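Local coordinates for ThermoDBP-single stranded DNA binding protein (Thermoproteus tenax, PDB 3TEK) that binds single-stranded DNA through a non-canonical fold and probably replaces the canonical single-stranded DNA-binding protein in the Thermoproteales, at residues A[108-121]-A[132-144]. Residues are numbered along the deposited sequence; the frame is centred on the assembly and turned at random.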
ATOM      1  N   TYR A 108      16.685  10.666  -5.927  1.00 54.64           N
ATOM      2  CA  TYR A 108      17.424   9.590  -6.558  1.00 57.52           C
ATOM      3  C   TYR A 108      17.662   9.824  -8.034  1.00 59.75           C
ATOM      4  O   TYR A 108      18.186   8.948  -8.704  1.00 61.39           O
ATOM      5  CB  TYR A 108      16.705   8.273  -6.352  1.00 56.51           C
ATOM      6  CG  TYR A 108      16.620   7.871  -4.899  1.00 58.07           C
ATOM      7  CD1 TYR A 108      17.776   7.649  -4.152  1.00 60.26           C
ATOM      8  CD2 TYR A 108      15.395   7.723  -4.268  1.00 58.81           C
ATOM      9  CE1 TYR A 108      17.713   7.281  -2.824  1.00 60.34           C
ATOM     10  CE2 TYR A 108      15.314   7.352  -2.923  1.00 59.33           C
ATOM     11  CZ  TYR A 108      16.477   7.140  -2.209  1.00 60.50           C
ATOM     12  OH  TYR A 108      16.406   6.749  -0.892  1.00 58.98           O
ATOM     13  N   ASN A 109      17.296  11.005  -8.521  1.00 61.47           N
ATOM     14  CA  ASN A 109      17.423  11.361  -9.944  1.00 65.42           C
ATOM     15  C   ASN A 109      16.726  10.355 -10.852  1.00 64.36           C
ATOM     16  O   ASN A 109      17.287   9.938 -11.869  1.00 60.93           O
ATOM     17  CB  ASN A 109      18.890  11.508 -10.350  1.00 67.81           C
ATOM     18  CG  ASN A 109      19.598  12.566  -9.548  1.00 72.14           C
ATOM     19  OD1 ASN A 109      19.354  13.759  -9.723  1.00 76.21           O
ATOM     20  ND2 ASN A 109      20.471  12.140  -8.645  1.00 75.29           N
ATOM     21  N   LEU A 110      15.496   9.982 -10.481  1.00 60.52           N
ATOM     22  CA  LEU A 110      14.742   8.998 -11.256  1.00 59.63           C
ATOM     23  C   LEU A 110      14.278   9.648 -12.547  1.00 62.16           C
ATOM     24  O   LEU A 110      14.025  10.858 -12.579  1.00 62.59           O
ATOM     25  CB  LEU A 110      13.530   8.455 -10.472  1.00 57.34           C
ATOM     26  CG  LEU A 110      13.841   7.808  -9.137  1.00 55.39           C
ATOM     27  CD1 LEU A 110      12.545   7.335  -8.464  1.00 53.88           C
ATOM     28  CD2 LEU A 110      14.822   6.670  -9.330  1.00 54.62           C
ATOM     29  N   GLU A 111      14.155   8.839 -13.595  1.00 62.05           N
ATOM     30  CA  GLU A 111      13.681   9.308 -14.894  1.00 64.92           C
ATOM     31  C   GLU A 111      12.449   8.508 -15.355  1.00 65.93           C
ATOM     32  O   GLU A 111      12.182   7.399 -14.862  1.00 62.23           O
ATOM     33  CB  GLU A 111      14.819   9.221 -15.912  1.00 69.59           C
ATOM     34  CG  GLU A 111      16.084   9.968 -15.436  1.00 75.01           C
ATOM     35  CD  GLU A 111      17.111  10.226 -16.534  1.00 80.48           C
ATOM     36  OE1 GLU A 111      17.596   9.245 -17.140  1.00 84.19           O
ATOM     37  OE2 GLU A 111      17.446  11.411 -16.768  1.00 79.84           O
ATOM     38  N   ARG A 112      11.702   9.075 -16.299  1.00 66.12           N
ATOM     39  CA  ARG A 112      10.539   8.396 -16.876  1.00 67.54           C
ATOM     40  C   ARG A 112      10.940   6.999 -17.328  1.00 65.81           C
ATOM     41  O   ARG A 112      12.032   6.806 -17.869  1.00 63.91           O
ATOM     42  CB  ARG A 112       9.989   9.168 -18.076  1.00 74.02           C
ATOM     43  CG  ARG A 112       8.527   8.848 -18.397  1.00 81.94           C
ATOM     44  CD  ARG A 112       8.074   9.520 -19.700  1.00 87.56           C
ATOM     45  NE  ARG A 112       6.631   9.789 -19.720  1.00 94.43           N
ATOM     46  CZ  ARG A 112       5.979  10.367 -20.729  1.00 99.13           C
ATOM     47  NH1 ARG A 112       6.631  10.757 -21.824  1.00101.85           N
ATOM     48  NH2 ARG A 112       4.665  10.558 -20.649  1.00101.41           N
ATOM     49  N   GLY A 113      10.067   6.027 -17.088  1.00 65.44           N
ATOM     50  CA  GLY A 113      10.331   4.644 -17.470  1.00 65.42           C
ATOM     51  C   GLY A 113      11.190   3.866 -16.486  1.00 64.09           C
ATOM     52  O   GLY A 113      11.357   2.647 -16.644  1.00 63.54           O
ATOM     53  N   ASP A 114      11.730   4.538 -15.468  1.00 59.16           N
ATOM     54  CA  ASP A 114      12.511   3.831 -14.461  1.00 58.89           C
ATOM     55  C   ASP A 114      11.656   2.839 -13.649  1.00 56.84           C
ATOM     56  O   ASP A 114      10.431   2.966 -13.541  1.00 56.17           O
ATOM     57  CB  ASP A 114      13.242   4.795 -13.543  1.00 58.58           C
ATOM     58  CG  ASP A 114      14.567   5.267 -14.124  1.00 61.88           C
ATOM     59  OD1 ASP A 114      15.025   4.760 -15.184  1.00 62.42           O
ATOM     60  OD2 ASP A 114      15.163   6.161 -13.499  1.00 61.05           O
ATOM     61  N   ILE A 115      12.321   1.826 -13.125  1.00 57.36           N
ATOM     62  CA  ILE A 115      11.657   0.746 -12.408  1.00 57.56           C
ATOM     63  C   ILE A 115      12.063   0.812 -10.950  1.00 55.42           C
ATOM     64  O   ILE A 115      13.146   1.297 -10.633  1.00 52.13           O
ATOM     65  CB  ILE A 115      12.019  -0.613 -13.006  1.00 60.68           C
ATOM     66  CG1 ILE A 115      11.527  -0.671 -14.433  1.00 65.09           C
ATOM     67  CG2 ILE A 115      11.332  -1.730 -12.267  1.00 64.04           C
ATOM     68  CD1 ILE A 115      10.049  -0.461 -14.560  1.00 67.43           C
ATOM     69  N   PHE A 116      11.182   0.328 -10.070  1.00 54.55           N
ATOM     70  CA  PHE A 116      11.379   0.426  -8.620  1.00 52.70           C
ATOM     71  C   PHE A 116      10.400  -0.448  -7.828  1.00 52.78           C
ATOM     72  O   PHE A 116       9.409  -0.956  -8.373  1.00 51.17           O
ATOM     73  CB  PHE A 116      11.219   1.882  -8.156  1.00 50.50           C
ATOM     74  CG  PHE A 116       9.875   2.465  -8.448  1.00 49.33           C
ATOM     75  CD1 PHE A 116       8.784   2.224  -7.595  1.00 50.53           C
ATOM     76  CD2 PHE A 116       9.673   3.237  -9.579  1.00 48.58           C
ATOM     77  CE1 PHE A 116       7.520   2.756  -7.884  1.00 50.77           C
ATOM     78  CE2 PHE A 116       8.415   3.762  -9.889  1.00 49.38           C
ATOM     79  CZ  PHE A 116       7.345   3.538  -9.045  1.00 50.92           C
ATOM     80  N   MET A 117      10.621  -0.557  -6.541  1.00 30.00           N
ATOM     81  CA  MET A 117       9.597  -1.045  -5.665  1.00 30.00           C
ATOM     82  C   MET A 117       9.550  -0.254  -4.371  1.00 30.00           C
ATOM     83  O   MET A 117      10.546   0.234  -3.903  1.00 30.00           O
ATOM     84  CB  MET A 117       9.762  -2.525  -5.403  1.00 20.00           C
ATOM     85  CG  MET A 117      11.107  -2.920  -5.022  1.00 20.00           C
ATOM     86  SD  MET A 117      11.323  -4.682  -5.015  1.00 20.00           S
ATOM     87  CE  MET A 117      13.026  -4.735  -4.660  1.00 20.00           C
ATOM     88  N   ILE A 118       8.376  -0.105  -3.816  1.00 53.22           N
ATOM     89  CA  ILE A 118       8.233   0.620  -2.587  1.00 51.16           C
ATOM     90  C   ILE A 118       7.813  -0.340  -1.509  1.00 51.48           C
ATOM     91  O   ILE A 118       6.941  -1.129  -1.707  1.00 52.97           O
ATOM     92  CB  ILE A 118       7.182   1.684  -2.740  1.00 50.81           C
ATOM     93  CG1 ILE A 118       7.647   2.684  -3.774  1.00 51.89           C
ATOM     94  CG2 ILE A 118       6.906   2.381  -1.447  1.00 49.56           C
ATOM     95  CD1 ILE A 118       6.603   3.558  -4.266  1.00 51.21           C
ATOM     96  N   SER A 119       8.462  -0.280  -0.371  1.00 51.82           N
ATOM     97  CA  SER A 119       7.981  -1.004   0.784  1.00 54.17           C
ATOM     98  C   SER A 119       7.549   0.029   1.819  1.00 53.58           C
ATOM     99  O   SER A 119       8.243   1.043   2.059  1.00 51.02           O
ATOM    100  CB  SER A 119       9.045  -1.901   1.381  1.00 56.99           C
ATOM    101  OG  SER A 119      10.059  -1.102   1.949  1.00 63.57           O
ATOM    102  N   THR A 120       6.409  -0.227   2.426  1.00 49.66           N
ATOM    103  CA  THR A 120       5.908   0.669   3.459  1.00 50.83           C
ATOM    104  C   THR A 120       5.136  -0.116   4.505  1.00 47.95           C
ATOM    105  O   THR A 120       4.960  -1.331   4.385  1.00 50.63           O
ATOM    106  CB  THR A 120       5.065   1.797   2.849  1.00 51.55           C
ATOM    107  OG1 THR A 120       4.805   2.800   3.864  1.00 53.15           O
ATOM    108  CG2 THR A 120       3.778   1.232   2.226  1.00 52.91           C
ATOM    109  N   GLU A 121       4.743   0.569   5.563  1.00 47.31           N
ATOM    110  CA  GLU A 121       3.955  -0.034   6.629  1.00 45.64           C
ATOM    111  C   GLU A 121       2.668   0.733   6.830  1.00 43.40           C
ATOM    112  O   GLU A 121       2.660   1.962   6.763  1.00 40.44           O
ATOM    113  CB  GLU A 121       4.716  -0.012   7.938  1.00 48.91           C
ATOM    114  CG  GLU A 121       5.942  -0.870   7.957  1.00 54.19           C
ATOM    115  CD  GLU A 121       6.407  -1.187   9.388  1.00 56.08           C
ATOM    116  OE1 GLU A 121       5.802  -0.701  10.388  1.00 56.76           O
ATOM    117  OE2 GLU A 121       7.383  -1.936   9.488  1.00 59.45           O
ATOM    118  N   LEU A 132      -3.956   3.777   8.549  1.00 47.76           N
ATOM    119  CA  LEU A 132      -2.954   4.785   8.932  1.00 47.74           C
ATOM    120  C   LEU A 132      -1.651   4.426   8.233  1.00 47.33           C
ATOM    121  O   LEU A 132      -1.235   3.261   8.207  1.00 46.97           O
ATOM    122  CB  LEU A 132      -2.777   4.856  10.467  1.00 48.54           C
ATOM    123  CG  LEU A 132      -4.053   5.155  11.288  1.00 51.19           C
ATOM    124  CD1 LEU A 132      -3.933   4.698  12.746  1.00 50.32           C
ATOM    125  CD2 LEU A 132      -4.510   6.656  11.195  1.00 53.00           C
ATOM    126  N   TRP A 133      -1.045   5.411   7.591  1.00 47.16           N
ATOM    127  CA  TRP A 133       0.213   5.220   6.885  1.00 47.39           C
ATOM    128  C   TRP A 133       1.363   5.499   7.857  1.00 49.17           C
ATOM    129  O   TRP A 133       1.414   6.571   8.430  1.00 48.83           O
ATOM    130  CB  TRP A 133       0.290   6.205   5.734  1.00 48.58           C
ATOM    131  CG  TRP A 133       1.508   6.098   4.897  1.00 47.96           C
ATOM    132  CD1 TRP A 133       2.352   5.029   4.763  1.00 47.53           C
ATOM    133  CD2 TRP A 133       1.999   7.102   4.026  1.00 49.53           C
ATOM    134  NE1 TRP A 133       3.350   5.325   3.880  1.00 48.25           N
ATOM    135  CE2 TRP A 133       3.163   6.595   3.413  1.00 49.24           C
ATOM    136  CE3 TRP A 133       1.583   8.387   3.720  1.00 52.03           C
ATOM    137  CZ2 TRP A 133       3.907   7.328   2.500  1.00 50.71           C
ATOM    138  CZ3 TRP A 133       2.345   9.142   2.807  1.00 54.05           C
ATOM    139  CH2 TRP A 133       3.490   8.599   2.215  1.00 52.20           C
ATOM    140  N   ASN A 134       2.262   4.522   8.026  1.00 49.66           N
ATOM    141  CA  ASN A 134       3.470   4.654   8.847  1.00 52.12           C
ATOM    142  C   ASN A 134       4.573   5.159   7.928  1.00 51.48           C
ATOM    143  O   ASN A 134       5.446   4.387   7.524  1.00 49.83           O
ATOM    144  CB  ASN A 134       3.800   3.284   9.467  1.00 55.23           C
ATOM    145  CG  ASN A 134       4.830   3.340  10.599  1.00 60.12           C
ATOM    146  OD1 ASN A 134       5.054   4.373  11.227  1.00 65.05           O
ATOM    147  ND2 ASN A 134       5.441   2.178  10.883  1.00 61.02           N
ATOM    148  N   ARG A 135       4.475   6.440   7.551  1.00 49.87           N
ATOM    149  CA  ARG A 135       5.343   7.029   6.511  1.00 53.06           C
ATOM    150  C   ARG A 135       6.823   6.876   6.822  1.00 51.29           C
ATOM    151  O   ARG A 135       7.627   6.711   5.905  1.00 52.12           O
ATOM    152  CB  ARG A 135       5.111   8.551   6.308  1.00 55.54           C
ATOM    153  CG  ARG A 135       3.677   9.030   6.319  1.00 60.51           C
ATOM    154  N   ASP A 136       7.174   6.999   8.107  1.00 50.13           N
ATOM    155  CA  ASP A 136       8.591   6.904   8.548  1.00 52.33           C
ATOM    156  C   ASP A 136       9.242   5.596   8.086  1.00 52.25           C
ATOM    157  O   ASP A 136      10.449   5.548   7.929  1.00 50.16           O
ATOM    158  CB  ASP A 136       8.730   6.996  10.075  1.00 53.62           C
ATOM    159  CG  ASP A 136       8.344   8.370  10.636  1.00 54.65           C
ATOM    160  OD1 ASP A 136       8.153   9.322   9.835  1.00 52.78           O
ATOM    161  OD2 ASP A 136       8.269   8.486  11.893  1.00 53.07           O
ATOM    162  N   LYS A 137       8.440   4.548   7.872  1.00 51.87           N
ATOM    163  CA  LYS A 137       8.981   3.269   7.370  1.00 55.83           C
ATOM    164  C   LYS A 137       8.930   3.074   5.829  1.00 53.89           C
ATOM    165  O   LYS A 137       9.138   1.980   5.332  1.00 58.70           O
ATOM    166  CB  LYS A 137       8.275   2.115   8.082  1.00 59.24           C
ATOM    167  CG  LYS A 137       8.416   2.155   9.596  1.00 63.82           C
ATOM    168  CD  LYS A 137       9.875   2.000  10.025  1.00 69.42           C
ATOM    169  CE  LYS A 137       9.974   1.299  11.357  1.00 74.47           C
ATOM    170  NZ  LYS A 137      11.338   0.728  11.540  1.00 80.47           N
ATOM    171  N   THR A 138       8.662   4.119   5.073  1.00 51.13           N
ATOM    172  CA  THR A 138       8.548   3.968   3.634  1.00 51.50           C
ATOM    173  C   THR A 138       9.941   3.913   3.019  1.00 53.35           C
ATOM    174  O   THR A 138      10.767   4.755   3.332  1.00 55.22           O
ATOM    175  CB  THR A 138       7.761   5.133   3.026  1.00 50.47           C
ATOM    176  OG1 THR A 138       6.467   5.190   3.639  1.00 51.03           O
ATOM    177  CG2 THR A 138       7.589   4.947   1.522  1.00 49.72           C
ATOM    178  N   GLN A 139      10.212   2.938   2.155  1.00 56.46           N
ATOM    179  CA  GLN A 139      11.515   2.871   1.461  1.00 58.05           C
ATOM    180  C   GLN A 139      11.389   2.488   0.011  1.00 56.81           C
ATOM    181  O   GLN A 139      10.461   1.790  -0.383  1.00 55.05           O
ATOM    182  CB  GLN A 139      12.441   1.887   2.155  1.00 64.27           C
ATOM    183  CG  GLN A 139      13.175   2.519   3.339  1.00 72.55           C
ATOM    184  CD  GLN A 139      13.294   1.584   4.492  1.00 79.83           C
ATOM    185  OE1 GLN A 139      13.708   0.438   4.318  1.00 89.63           O
ATOM    186  NE2 GLN A 139      12.917   2.054   5.692  1.00 83.75           N
ATOM    187  N   LEU A 140      12.336   2.986  -0.771  1.00 54.01           N
ATOM    188  CA  LEU A 140      12.393   2.744  -2.193  1.00 53.19           C
ATOM    189  C   LEU A 140      13.639   1.968  -2.538  1.00 53.92           C
ATOM    190  O   LEU A 140      14.758   2.304  -2.103  1.00 56.69           O
ATOM    191  CB  LEU A 140      12.450   4.062  -2.944  1.00 54.90           C
ATOM    192  CG  LEU A 140      12.304   3.956  -4.453  1.00 54.50           C
ATOM    193  CD1 LEU A 140      10.835   3.883  -4.812  1.00 54.52           C
ATOM    194  CD2 LEU A 140      13.024   5.133  -5.151  1.00 57.69           C
ATOM    195  N   ILE A 141      13.454   0.927  -3.326  1.00 53.20           N
ATOM    196  CA  ILE A 141      14.561   0.314  -4.016  1.00 53.67           C
ATOM    197  C   ILE A 141      14.315   0.589  -5.488  1.00 51.47           C
ATOM    198  O   ILE A 141      13.188   0.439  -5.963  1.00 47.85           O
ATOM    199  CB  ILE A 141      14.648  -1.185  -3.757  1.00 57.87           C
ATOM    200  CG1 ILE A 141      15.076  -1.434  -2.311  1.00 60.20           C
ATOM    201  CG2 ILE A 141      15.697  -1.830  -4.719  1.00 56.08           C
ATOM    202  CD1 ILE A 141      16.604  -1.179  -2.081  1.00 63.57           C
ATOM    203  N   TYR A 142      15.360   1.019  -6.190  1.00 48.67           N
ATOM    204  CA  TYR A 142      15.216   1.477  -7.579  1.00 49.64           C
ATOM    205  C   TYR A 142      16.352   0.933  -8.443  1.00 49.51           C
ATOM    206  O   TYR A 142      17.367   0.503  -7.929  1.00 52.19           O
ATOM    207  CB  TYR A 142      15.158   3.010  -7.644  1.00 49.29           C
ATOM    208  CG  TYR A 142      16.410   3.719  -7.187  1.00 50.81           C
ATOM    209  CD1 TYR A 142      17.353   4.173  -8.110  1.00 51.43           C
ATOM    210  CD2 TYR A 142      16.655   3.947  -5.837  1.00 52.33           C
ATOM    211  CE1 TYR A 142      18.507   4.832  -7.686  1.00 55.01           C
ATOM    212  CE2 TYR A 142      17.817   4.615  -5.405  1.00 54.97           C
ATOM    213  CZ  TYR A 142      18.732   5.049  -6.338  1.00 56.65           C
ATOM    214  OH  TYR A 142      19.867   5.703  -5.934  1.00 61.66           O
ATOM    215  N   TRP A 143      16.156   0.934  -9.751  1.00 50.74           N
ATOM    216  CA  TRP A 143      17.121   0.340 -10.671  1.00 50.26           C
ATOM    217  C   TRP A 143      17.924   1.445 -11.379  1.00 51.37           C
ATOM    218  O   TRP A 143      17.360   2.411 -11.847  1.00 50.57           O
ATOM    219  CB  TRP A 143      16.411  -0.561 -11.660  1.00 51.23           C
ATOM    220  CG  TRP A 143      16.205  -1.993 -11.153  1.00 54.82           C
ATOM    221  CD1 TRP A 143      16.859  -3.115 -11.586  1.00 55.50           C
ATOM    222  CD2 TRP A 143      15.284  -2.437 -10.147  1.00 55.23           C
ATOM    223  NE1 TRP A 143      16.407  -4.231 -10.909  1.00 58.24           N
ATOM    224  CE2 TRP A 143      15.443  -3.843 -10.019  1.00 59.40           C
ATOM    225  CE3 TRP A 143      14.336  -1.795  -9.359  1.00 56.83           C
ATOM    226  CZ2 TRP A 143      14.700  -4.607  -9.112  1.00 60.90           C
ATOM    227  CZ3 TRP A 143      13.592  -2.559  -8.453  1.00 60.12           C
ATOM    228  CH2 TRP A 143      13.780  -3.956  -8.350  1.00 59.10           C
ATOM    229  N   ILE A 144      19.239   1.261 -11.428  1.00 51.97           N
ATOM    230  CA  ILE A 144      20.186   2.244 -11.913  1.00 55.96           C
ATOM    231  C   ILE A 144      20.873   1.734 -13.197  1.00 55.99           C
ATOM    232  O   ILE A 144      21.225   0.551 -13.313  1.00 54.44           O
ATOM    233  CB  ILE A 144      21.266   2.489 -10.842  1.00 59.41           C
ATOM    234  CG1 ILE A 144      20.649   3.088  -9.572  1.00 61.38           C
ATOM    235  CG2 ILE A 144      22.336   3.446 -11.350  1.00 60.48           C
ATOM    236  CD1 ILE A 144      21.562   2.959  -8.348  1.00 64.76           C
TER
HETATM  237  O   HOH W   1      13.826   5.516   0.160  1.00 53.41           O
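M117 and I141 exchange both backbone hydrogen bonds, and two residues along, S119 and Q139 do the same, with Q139 N to S119 O the shorter at 2.7 Å. This antiparallel β-hairpin sets strand 138-142, at the outer border of the four-stranded sheet, against 116-121, whose other side bonds to strand 23-31. The tight side is the face of F116, I118, L140 and Y142, turned to helix 83-108. L140 forks there: CD1 sits 3.6 Å from I118 CG1 and also meets the F116 ring, while CD2 reaches back to Y108 and L110. Y142 has CG tucked between its own backbone N and carbonyl carbon (chi1 64°), which brings its ring against Y108, the two planes 35° apart, with Y108 CB over the Y142 ring face 4.0 Å from the centroid. The opposite face is looser and more exposed: M117 stretches out until CE rests 3.8 Å from W143 CH2, beside I141. Before the corner at 136-137, on strand 132-135, W133 NE1 donates in its ring plane to T120 OG1 (2.9 Å), and N134 bonds to E121 twice, N to O and, at a bent 136°, ND2 to OE1, the carboxylate being met from above its plane. The chemistry is thus divided: apolar groups seal the hairpin against the helix, whereas polar bonds, the side-chain ones bent, join 132-135, ahead of the corner, to T120 and E121.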